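PDB 2ILL: titin from Homo sapiens, which serves as a giant elastic scaffold of the muscle sarcomere that also carries a kinase domain, with two of its many immunoglobulin domains in this fragment. Local coordinates for residues Asn19-Cys24 / Tyr59-Ile64; Gly47-Ile52 / Ile64-Asp69; Thr135-Gln140 / Phe173-Ala178. One frame throughout, in Å; residues are numbered along the deposited sequence.

From the N terminus, contact 1 comes first: segment Asn19-Cys24 is rejoined 35 residues on by Tyr59-Ile64. Contact 2 opens inside that loop at Gly47-Ile52 and closes at Ile64-Asp69, so the two cross along the chain; they share Ile64, and their centres lie about 10 Å apart. Strands 20-27, 59-64 and 50-55 are neighbours in one sheet of the first immunoglobulin domain, and contact 2 joins the start of outer strand 50-55 to the loop after strand 59-64. Contact 3 lies in series, in the second domain, pairing strands 133-138 and 172-180 across the 33 residues from Gln140 to Phe173. Its centre is about 42 Å from that of contact 1 and about 37 Å from that of contact 2.

Contact 1 of 3, residues Asn19-Cys24 / Tyr59-Ile64; sequences NATLVC and YHQLII
Ala20 and Ile64 exchange two short backbone hydrogen bonds, Ala20 N to Ile64 O and Ile64 N to Ala20 O, both 2.7 Å. The exchange repeats at Leu22 with Leu62, where Leu22 N reaches Leu62 O at 2.8 Å and 170°, and at Cys24 with His60, where Cys24 N lies 3.0 Å from His60 O. These carbonyl oxygens also accept CA-H contacts from the alternate residues, such as Ile63 CA to Ala20 O at 3.1 Å. The backbones of Gln61 and Ile63 turn the other way and bond to Gln53 and Arg51 of strand 50-55. This is the antiparallel pairing of strands B and E in an immunoglobulin I-set sandwich, its strands 165° apart in direction. On the core face, Leu22 CD1 meets Ile64 CD1 at 4.0 Å, and Cys24 SG, held between its backbone N and carbonyl carbon (chi1 71°), rests against His60 CB. On the outer face, Gln61 lies beside Val23, pointing the same way, while its CG and CD pass Thr21 CG2. Gln61 NE2 bonds to Gln53 OE1 of strand 50-55, while Gln61 OE1 lies on the other neighbour, 3.4 Å from Val23 CG2. At one end Asn19 OD1 accepts from Ser66 N; at the other Tyr59 OH bonds to Lys25 NZ of the partner strand.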
loop_
_atom_site.group_PDB
_atom_site.type_symbol
_atom_site.label_atom_id
_atom_site.label_comp_id
_atom_site.label_asym_id
_atom_site.label_seq_id
_atom_site.Cartn_x
_atom_site.Cartn_y
_atom_site.Cartn_z
ATOM N N ASN A 19 -7.434 -12.026 0.423
ATOM C CA ASN A 19 -6.684 -13.071 1.071
ATOM C C ASN A 19 -5.581 -13.458 0.094
ATOM O O ASN A 19 -5.846 -13.616 -1.094
ATOM C CB ASN A 19 -7.565 -14.287 1.403
ATOM C CG ASN A 19 -8.555 -14.007 2.522
ATOM O OD1 ASN A 19 -8.460 -13.002 3.250
ATOM N ND2 ASN A 19 -9.567 -14.855 2.617
ATOM N N ALA A 20 -4.360 -13.609 0.591
ATOM C CA ALA A 20 -3.299 -14.136 -0.230
ATOM C C ALA A 20 -3.026 -15.594 0.209
ATOM O O ALA A 20 -2.909 -15.906 1.446
ATOM C CB ALA A 20 -2.096 -13.265 -0.116
ATOM N N THR A 21 -3.002 -16.467 -0.798
ATOM C CA THR A 21 -2.648 -17.862 -0.661
ATOM C C THR A 21 -1.339 -18.281 -1.318
ATOM O O THR A 21 -1.199 -18.299 -2.508
ATOM C CB THR A 21 -3.803 -18.749 -1.085
ATOM O OG1 THR A 21 -4.977 -18.192 -0.545
ATOM C CG2 THR A 21 -3.658 -20.230 -0.540
ATOM N N LEU A 22 -0.407 -18.738 -0.486
ATOM C CA LEU A 22 0.887 -19.288 -0.883
ATOM C C LEU A 22 0.808 -20.822 -0.826
ATOM O O LEU A 22 0.339 -21.344 0.151
ATOM C CB LEU A 22 1.953 -18.762 0.045
ATOM C CG LEU A 22 2.390 -17.301 -0.169
ATOM C CD1 LEU A 22 1.252 -16.358 0.018
ATOM C CD2 LEU A 22 3.395 -16.945 0.859
ATOM N N VAL A 23 1.146 -21.533 -1.912
ATOM C CA VAL A 23 1.009 -22.969 -1.949
ATOM C C VAL A 23 2.246 -23.576 -2.517
ATOM O O VAL A 23 2.891 -23.003 -3.391
ATOM C CB VAL A 23 -0.102 -23.460 -2.862
ATOM C CG1 VAL A 23 -0.349 -24.992 -2.672
ATOM C CG2 VAL A 23 -1.295 -22.698 -2.648
ATOM N N CYS A 24 2.554 -24.757 -2.024
ATOM C CA CYS A 24 3.691 -25.531 -2.499
ATOM C C CYS A 24 3.438 -27.016 -2.329
ATOM O O CYS A 24 2.492 -27.430 -1.695
ATOM C CB CYS A 24 4.956 -25.049 -1.826
ATOM S SG CYS A 24 5.153 -25.439 -0.073
ATOM N N TYR A 59 1.022 -31.286 -0.114
ATOM C CA TYR A 59 0.670 -29.881 -0.294
ATOM C C TYR A 59 0.556 -29.108 1.036
ATOM O O TYR A 59 0.003 -29.613 2.022
ATOM C CB TYR A 59 -0.625 -29.716 -1.067
ATOM C CG TYR A 59 -0.636 -30.342 -2.389
ATOM C CD1 TYR A 59 -1.054 -31.653 -2.515
ATOM C CD2 TYR A 59 -0.266 -29.643 -3.529
ATOM C CE1 TYR A 59 -1.051 -32.307 -3.739
ATOM C CE2 TYR A 59 -0.272 -30.313 -4.816
ATOM C CZ TYR A 59 -0.673 -31.627 -4.878
ATOM O OH TYR A 59 -0.736 -32.338 -6.074
ATOM N N HIS A 60 1.058 -27.880 1.018
ATOM C CA HIS A 60 1.143 -27.016 2.129
ATOM C C HIS A 60 0.756 -25.590 1.710
ATOM O O HIS A 60 1.289 -25.100 0.706
ATOM C CB HIS A 60 2.569 -26.952 2.603
ATOM C CG HIS A 60 2.973 -28.119 3.421
ATOM N ND1 HIS A 60 3.592 -29.258 2.896
ATOM C CD2 HIS A 60 2.861 -28.319 4.746
ATOM C CE1 HIS A 60 3.810 -30.113 3.895
ATOM N NE2 HIS A 60 3.415 -29.551 5.029
ATOM N N GLN A 61 -0.175 -24.965 2.431
ATOM C CA GLN A 61 -0.674 -23.653 2.027
ATOM C C GLN A 61 -0.779 -22.723 3.200
ATOM O O GLN A 61 -1.074 -23.147 4.292
ATOM C CB GLN A 61 -1.901 -23.905 1.149
ATOM C CG GLN A 61 -3.094 -23.198 1.326
ATOM C CD GLN A 61 -4.193 -23.664 0.376
ATOM O OE1 GLN A 61 -3.983 -23.831 -0.844
ATOM N NE2 GLN A 61 -5.384 -23.871 0.928
ATOM N N LEU A 62 -0.279 -21.503 3.033
ATOM C CA LEU A 62 -0.493 -20.414 3.940
ATOM C C LEU A 62 -1.453 -19.354 3.308
ATOM O O LEU A 62 -1.196 -18.856 2.226
ATOM C CB LEU A 62 0.821 -19.725 4.223
ATOM C CG LEU A 62 0.835 -18.432 5.047
ATOM C CD1 LEU A 62 0.478 -18.728 6.464
ATOM C CD2 LEU A 62 2.236 -17.758 4.939
ATOM N N ILE A 63 -2.489 -18.996 4.058
ATOM C CA ILE A 63 -3.481 -17.937 3.755
ATOM C C ILE A 63 -3.281 -16.818 4.742
ATOM O O ILE A 63 -3.378 -16.995 5.930
ATOM C CB ILE A 63 -4.873 -18.416 3.862
ATOM C CG1 ILE A 63 -4.994 -19.732 3.100
ATOM C CG2 ILE A 63 -5.931 -17.357 3.242
ATOM C CD1 ILE A 63 -6.252 -20.560 3.466
ATOM N N ILE A 64 -2.938 -15.676 4.165
ATOM C CA ILE A 64 -2.713 -14.447 4.821
ATOM C C ILE A 64 -3.992 -13.621 4.492
ATOM O O ILE A 64 -4.317 -13.356 3.313
ATOM C CB ILE A 64 -1.477 -13.737 4.211
ATOM C CG1 ILE A 64 -0.300 -14.689 4.136
ATOM C CG2 ILE A 64 -1.160 -12.484 5.052
ATOM C CD1 ILE A 64 0.881 -14.153 3.349
#

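Contact 2 of 3, residues Gly47-Ile52 / Ile64-Asp69; sequences GLKYRI and IASVTD
Lys49 grips the 64-69 loop with both backbone and side chain. Its carbonyl oxygen accepts Ala65 N at 2.9 Å in a nearly straight bond (165°). A CA-H contact from Ile64 CA reaches the same Lys49 O at 3.3 Å. As modelled, Lys49 NZ forms a salt bridge with Asp71 OD2, though the amine sits too close to Ala65 O and its exact place is less sure; its weak hydrogen bond to Ser66 O is doubtful for the same reason. This resembles the salt bridge, common in immunoglobulin domains, between a basic residue at the start of strand D and the aspartate of the E-F turn. Asp71 OD2 also accepts Thr68 N, so the carboxylate links the lysine to the loop backbone. To get there the lysine leaves the backbone just before strand 50-55 with CG anti to the backbone N (chi1 -169°) and bends at chi2 (60°), running its aliphatic part past the Ala65 carbonyl. The turn before the strand is closed by Gly47 N to Tyr50 O at 2.9 Å, and Asp46 OD1 receives both Leu48 N and Tyr50 N. Further along the loop, the backbone of Val67 bonds to Gln17 and Ser18, so the turn is also tied toward the start of strand 20-27. Packing is lighter. Ala65 CB touches Leu48 O at 3.4 Å, and Tyr50 and Ile64 lie side by side as a non-hydrogen-bonded pair, ring atom CE2 of Tyr50 3.9 Å from Ile64 CG2. Over the centre of one face of the Tyr50 ring stands Lys49 CG, 3.9 Å above the plane.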
loop_
_atom_site.group_PDB
_atom_site.type_symbol
_atom_site.label_atom_id
_atom_site.label_comp_id
_atom_site.label_asym_id
_atom_site.label_seq_id
_atom_site.Cartn_x
_atom_site.Cartn_y
_atom_site.Cartn_z
ATOM N N GLY A 47 -5.177 -18.511 12.993
ATOM C CA GLY A 47 -6.520 -18.696 12.547
ATOM C C GLY A 47 -7.196 -17.465 11.984
ATOM O O GLY A 47 -8.270 -17.587 11.415
ATOM N N LEU A 48 -6.601 -16.310 12.181
ATOM C CA LEU A 48 -7.098 -14.962 11.813
ATOM C C LEU A 48 -6.258 -14.344 10.695
ATOM O O LEU A 48 -6.543 -14.573 9.495
ATOM C CB LEU A 48 -7.056 -14.069 13.078
ATOM C CG LEU A 48 -8.061 -14.631 14.148
ATOM C CD1 LEU A 48 -7.791 -13.952 15.492
ATOM C CD2 LEU A 48 -9.552 -14.445 13.742
ATOM N N LYS A 49 -5.207 -13.647 11.042
ATOM C CA LYS A 49 -4.303 -13.140 9.984
ATOM C C LYS A 49 -3.656 -14.288 9.173
ATOM O O LYS A 49 -3.534 -14.195 7.985
ATOM C CB LYS A 49 -3.205 -12.248 10.567
ATOM C CG LYS A 49 -2.387 -11.471 9.495
ATOM C CD LYS A 49 -3.282 -10.539 8.637
ATOM C CE LYS A 49 -2.454 -9.544 7.789
ATOM N NZ LYS A 49 -3.195 -9.205 6.492
ATOM N N TYR A 50 -3.270 -15.359 9.866
ATOM C CA TYR A 50 -2.509 -16.487 9.323
ATOM C C TYR A 50 -3.177 -17.820 9.572
ATOM O O TYR A 50 -3.451 -18.185 10.717
ATOM C CB TYR A 50 -1.114 -16.543 9.923
ATOM C CG TYR A 50 -0.266 -15.298 9.625
ATOM C CD1 TYR A 50 0.143 -14.481 10.655
ATOM C CD2 TYR A 50 0.079 -14.935 8.336
ATOM C CE1 TYR A 50 0.941 -13.391 10.424
ATOM C CE2 TYR A 50 0.862 -13.797 8.080
ATOM C CZ TYR A 50 1.271 -13.018 9.144
ATOM O OH TYR A 50 2.032 -11.845 9.019
ATOM N N ARG A 51 -3.457 -18.533 8.489
ATOM C CA ARG A 51 -3.909 -19.863 8.557
ATOM C C ARG A 51 -3.047 -20.849 7.722
ATOM O O ARG A 51 -2.735 -20.586 6.567
ATOM C CB ARG A 51 -5.322 -19.913 8.035
ATOM C CG ARG A 51 -6.294 -19.179 8.873
ATOM C CD ARG A 51 -7.682 -19.532 8.407
ATOM N NE ARG A 51 -8.027 -18.794 7.236
ATOM C CZ ARG A 51 -8.832 -19.229 6.258
ATOM N NH1 ARG A 51 -9.359 -20.458 6.258
ATOM N NH2 ARG A 51 -9.094 -18.404 5.251
ATOM N N ILE A 52 -2.789 -22.027 8.263
ATOM C CA ILE A 52 -2.014 -23.063 7.543
ATOM C C ILE A 52 -2.928 -24.258 7.266
ATOM O O ILE A 52 -3.816 -24.594 8.099
ATOM C CB ILE A 52 -0.765 -23.394 8.292
ATOM C CG1 ILE A 52 0.128 -22.201 8.274
ATOM C CG2 ILE A 52 0.024 -24.606 7.654
ATOM C CD1 ILE A 52 1.253 -22.339 9.270
ATOM N N ILE A 64 -2.938 -15.676 4.165
ATOM C CA ILE A 64 -2.713 -14.447 4.821
ATOM C C ILE A 64 -3.992 -13.621 4.492
ATOM O O ILE A 64 -4.317 -13.356 3.313
ATOM C CB ILE A 64 -1.477 -13.737 4.211
ATOM C CG1 ILE A 64 -0.300 -14.689 4.136
ATOM C CG2 ILE A 64 -1.160 -12.484 5.052
ATOM C CD1 ILE A 64 0.881 -14.153 3.349
ATOM N N ALA A 65 -4.714 -13.254 5.536
ATOM C CA ALA A 65 -5.979 -12.594 5.361
ATOM C C ALA A 65 -5.768 -11.110 5.148
ATOM O O ALA A 65 -4.734 -10.520 5.531
ATOM C CB ALA A 65 -6.909 -12.836 6.540
ATOM N N SER A 66 -6.736 -10.577 4.394
ATOM C CA SER A 66 -6.972 -9.144 4.248
ATOM C C SER A 66 -5.692 -8.396 4.123
ATOM O O SER A 66 -5.261 -7.691 5.048
ATOM C CB SER A 66 -7.867 -8.611 5.412
ATOM O OG SER A 66 -7.101 -8.355 6.613
ATOM N N VAL A 67 -5.063 -8.565 2.957
ATOM C CA VAL A 67 -3.673 -8.125 2.811
ATOM C C VAL A 67 -3.510 -6.584 2.787
ATOM O O VAL A 67 -4.225 -5.873 2.022
ATOM C CB VAL A 67 -2.947 -8.814 1.610
ATOM C CG1 VAL A 67 -2.740 -10.324 1.919
ATOM C CG2 VAL A 67 -3.655 -8.653 0.293
ATOM N N THR A 68 -2.649 -6.096 3.683
ATOM C CA THR A 68 -2.118 -4.710 3.688
ATOM C C THR A 68 -0.730 -4.580 3.065
ATOM O O THR A 68 -0.075 -5.590 2.709
ATOM C CB THR A 68 -1.989 -4.140 5.106
ATOM O OG1 THR A 68 -0.867 -4.688 5.766
ATOM C CG2 THR A 68 -3.207 -4.472 5.924
ATOM N N ASP A 69 -0.236 -3.339 2.946
ATOM C CA ASP A 69 1.074 -3.142 2.244
ATOM C C ASP A 69 2.118 -3.732 3.218
ATOM O O ASP A 69 3.200 -4.185 2.819
ATOM C CB ASP A 69 1.302 -1.646 1.764
ATOM C CG ASP A 69 2.735 -1.399 1.162
ATOM O OD1 ASP A 69 3.087 -1.895 0.010
ATOM O OD2 ASP A 69 3.532 -0.722 1.899
#

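Contact 3 of 3, residues Thr135-Gln140 / Phe173-Ala178; sequences TWQKGQ and FYVVCA
Thr135 and Cys177, then Gln137 and Val175, pair as antiparallel strands with two backbone hydrogen bonds each; the shortest is Cys177 N to Thr135 O, 2.7 Å. Gly139 N adds a fifth bond to Phe173 O, coming almost straight at the oxygen (C=O...N 174°), just where Gly139 turns the chain away with a positive phi. Among side chains, the amide of Gln137 is tied to its own segment: NE2 bonds to Gly139 O at 2.9 Å, in the carbonyl plane. The side chain gets there with CG nearly eclipsing the backbone N (chi1 -11°), and the amide lies across Val175, with OE1 by CG1 and NE2 near CB and CG2. A water accepts a hydrogen bond from Lys138 NZ and donates one to Tyr174 OH; the same two groups also bond to Ala171 O and Asp170 O. The bond from Tyr174 OH to the carbonyl four residues earlier is the tyrosine corner of Greek-key immunoglobulin domains. Two CH-pi contacts follow. Val176 CB stands over the six-membered ring of Trp136, 3.7 Å from its centroid and 3° off the normal, while Tyr174 CB comes to the indole's edge. Lys138, fully extended, crosses one face of the Tyr174 ring, CG 4.1 Å from the centroid. Trp136 is the core tryptophan of strand C, and Val176 stands where a disulfide cysteine of strand F is common. Trp136 NE1 bonds to Thr158 OG1 of strand 157-161 in the facing sheet, and Ile124 of strand 121-129 covers both Trp136 and Val176. Strand 172-180 continues the sheet through backbone bonds to strand 183-194, while the backbone of Trp136 bonds to Ile143 on its other side.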
loop_
_atom_site.group_PDB
_atom_site.type_symbol
_atom_site.label_atom_id
_atom_site.label_comp_id
_atom_site.label_asym_id
_atom_site.label_seq_id
_atom_site.Cartn_x
_atom_site.Cartn_y
_atom_site.Cartn_z
ATOM N N THR A 135 -0.265 15.320 -8.651
ATOM C CA THR A 135 -0.309 16.651 -9.166
ATOM C C THR A 135 -1.368 17.479 -8.439
ATOM O O THR A 135 -2.442 16.976 -7.978
ATOM C CB THR A 135 -0.689 16.652 -10.635
ATOM O OG1 THR A 135 -2.024 16.192 -10.756
ATOM C CG2 THR A 135 0.257 15.746 -11.478
ATOM N N TRP A 136 -1.042 18.763 -8.377
ATOM C CA TRP A 136 -1.944 19.822 -7.967
ATOM C C TRP A 136 -2.126 20.833 -9.014
ATOM O O TRP A 136 -1.188 21.120 -9.694
ATOM C CB TRP A 136 -1.327 20.562 -6.830
ATOM C CG TRP A 136 -1.277 19.844 -5.603
ATOM C CD1 TRP A 136 -0.326 19.005 -5.211
ATOM C CD2 TRP A 136 -2.277 19.854 -4.573
ATOM N NE1 TRP A 136 -0.615 18.532 -3.937
ATOM C CE2 TRP A 136 -1.820 19.027 -3.541
ATOM C CE3 TRP A 136 -3.472 20.542 -4.397
ATOM C CZ2 TRP A 136 -2.495 18.886 -2.321
ATOM C CZ3 TRP A 136 -4.190 20.344 -3.202
ATOM C CH2 TRP A 136 -3.658 19.512 -2.169
ATOM N N GLN A 137 -3.339 21.400 -9.097
ATOM C CA GLN A 137 -3.703 22.496 -10.041
ATOM C C GLN A 137 -4.617 23.459 -9.363
ATOM O O GLN A 137 -5.236 23.139 -8.378
ATOM C CB GLN A 137 -4.464 22.010 -11.301
ATOM C CG GLN A 137 -4.459 20.491 -11.464
ATOM C CD GLN A 137 -5.621 19.835 -12.265
ATOM O OE1 GLN A 137 -5.517 18.614 -12.507
ATOM N NE2 GLN A 137 -6.729 20.611 -12.680
ATOM N N LYS A 138 -4.687 24.671 -9.875
ATOM C CA LYS A 138 -5.625 25.665 -9.374
ATOM C C LYS A 138 -6.517 26.011 -10.556
ATOM O O LYS A 138 -6.051 26.444 -11.588
ATOM C CB LYS A 138 -4.987 26.905 -8.756
ATOM C CG LYS A 138 -6.085 27.877 -8.203
ATOM C CD LYS A 138 -5.537 29.169 -7.659
ATOM C CE LYS A 138 -6.642 29.887 -6.949
ATOM N NZ LYS A 138 -6.305 31.118 -6.216
ATOM N N GLY A 139 -7.799 25.797 -10.335
ATOM C CA GLY A 139 -8.713 25.423 -11.371
ATOM C C GLY A 139 -7.979 24.447 -12.286
ATOM O O GLY A 139 -7.810 23.220 -11.951
ATOM N N GLN A 140 -7.502 25.021 -13.402
ATOM C CA GLN A 140 -6.771 24.291 -14.391
ATOM C C GLN A 140 -5.634 25.215 -14.891
ATOM O O GLN A 140 -5.715 25.895 -15.948
ATOM C CB GLN A 140 -7.785 23.824 -15.452
ATOM C CG GLN A 140 -8.659 22.558 -14.981
ATOM C CD GLN A 140 -10.175 22.710 -15.124
ATOM O OE1 GLN A 140 -10.814 23.529 -14.437
ATOM N NE2 GLN A 140 -10.761 21.895 -16.005
ATOM N N PHE A 173 -10.333 27.041 -6.033
ATOM C CA PHE A 173 -10.585 25.608 -6.108
ATOM C C PHE A 173 -9.306 24.901 -6.577
ATOM O O PHE A 173 -8.807 25.099 -7.684
ATOM C CB PHE A 173 -11.741 25.349 -7.044
ATOM C CG PHE A 173 -13.070 25.910 -6.532
ATOM C CD1 PHE A 173 -13.389 27.267 -6.770
ATOM C CD2 PHE A 173 -13.972 25.112 -5.824
ATOM C CE1 PHE A 173 -14.532 27.820 -6.289
ATOM C CE2 PHE A 173 -15.194 25.646 -5.343
ATOM C CZ PHE A 173 -15.474 27.013 -5.598
ATOM N N TYR A 174 -8.740 24.121 -5.686
ATOM C CA TYR A 174 -7.543 23.373 -5.950
ATOM C C TYR A 174 -7.898 21.891 -6.198
ATOM O O TYR A 174 -8.711 21.298 -5.486
ATOM C CB TYR A 174 -6.620 23.577 -4.797
ATOM C CG TYR A 174 -6.108 24.979 -4.620
ATOM C CD1 TYR A 174 -6.819 25.905 -3.864
ATOM C CD2 TYR A 174 -4.919 25.415 -5.247
ATOM C CE1 TYR A 174 -6.342 27.175 -3.691
ATOM C CE2 TYR A 174 -4.410 26.699 -5.036
ATOM C CZ TYR A 174 -5.172 27.591 -4.276
ATOM O OH TYR A 174 -4.739 28.878 -4.029
ATOM N N VAL A 175 -7.327 21.327 -7.245
ATOM C CA VAL A 175 -7.500 19.939 -7.653
ATOM C C VAL A 175 -6.204 19.195 -7.398
ATOM O O VAL A 175 -5.182 19.603 -7.864
ATOM C CB VAL A 175 -7.810 19.859 -9.149
ATOM C CG1 VAL A 175 -7.997 18.358 -9.655
ATOM C CG2 VAL A 175 -9.007 20.695 -9.520
ATOM N N VAL A 176 -6.270 18.130 -6.614
ATOM C CA VAL A 176 -5.208 17.189 -6.372
ATOM C C VAL A 176 -5.561 15.864 -7.059
ATOM O O VAL A 176 -6.758 15.382 -7.007
ATOM C CB VAL A 176 -4.945 16.919 -4.789
ATOM C CG1 VAL A 176 -6.197 16.490 -4.055
ATOM C CG2 VAL A 176 -3.938 15.883 -4.614
ATOM N N CYS A 177 -4.533 15.242 -7.664
ATOM C CA CYS A 177 -4.705 14.007 -8.465
ATOM C C CYS A 177 -3.621 13.028 -8.191
ATOM O O CYS A 177 -2.433 13.386 -8.064
ATOM C CB CYS A 177 -4.732 14.354 -9.929
ATOM S SG CYS A 177 -5.198 13.050 -11.150
ATOM N N ALA A 178 -4.031 11.791 -8.016
ATOM C CA ALA A 178 -3.140 10.681 -7.802
ATOM C C ALA A 178 -3.428 9.729 -8.907
ATOM O O ALA A 178 -4.635 9.425 -9.210
ATOM C CB ALA A 178 -3.390 10.032 -6.471
HETATM O O HOH W 1 -1.087 12.996 -11.192
HETATM O O HOH W 2 -3.505 31.310 -5.512
#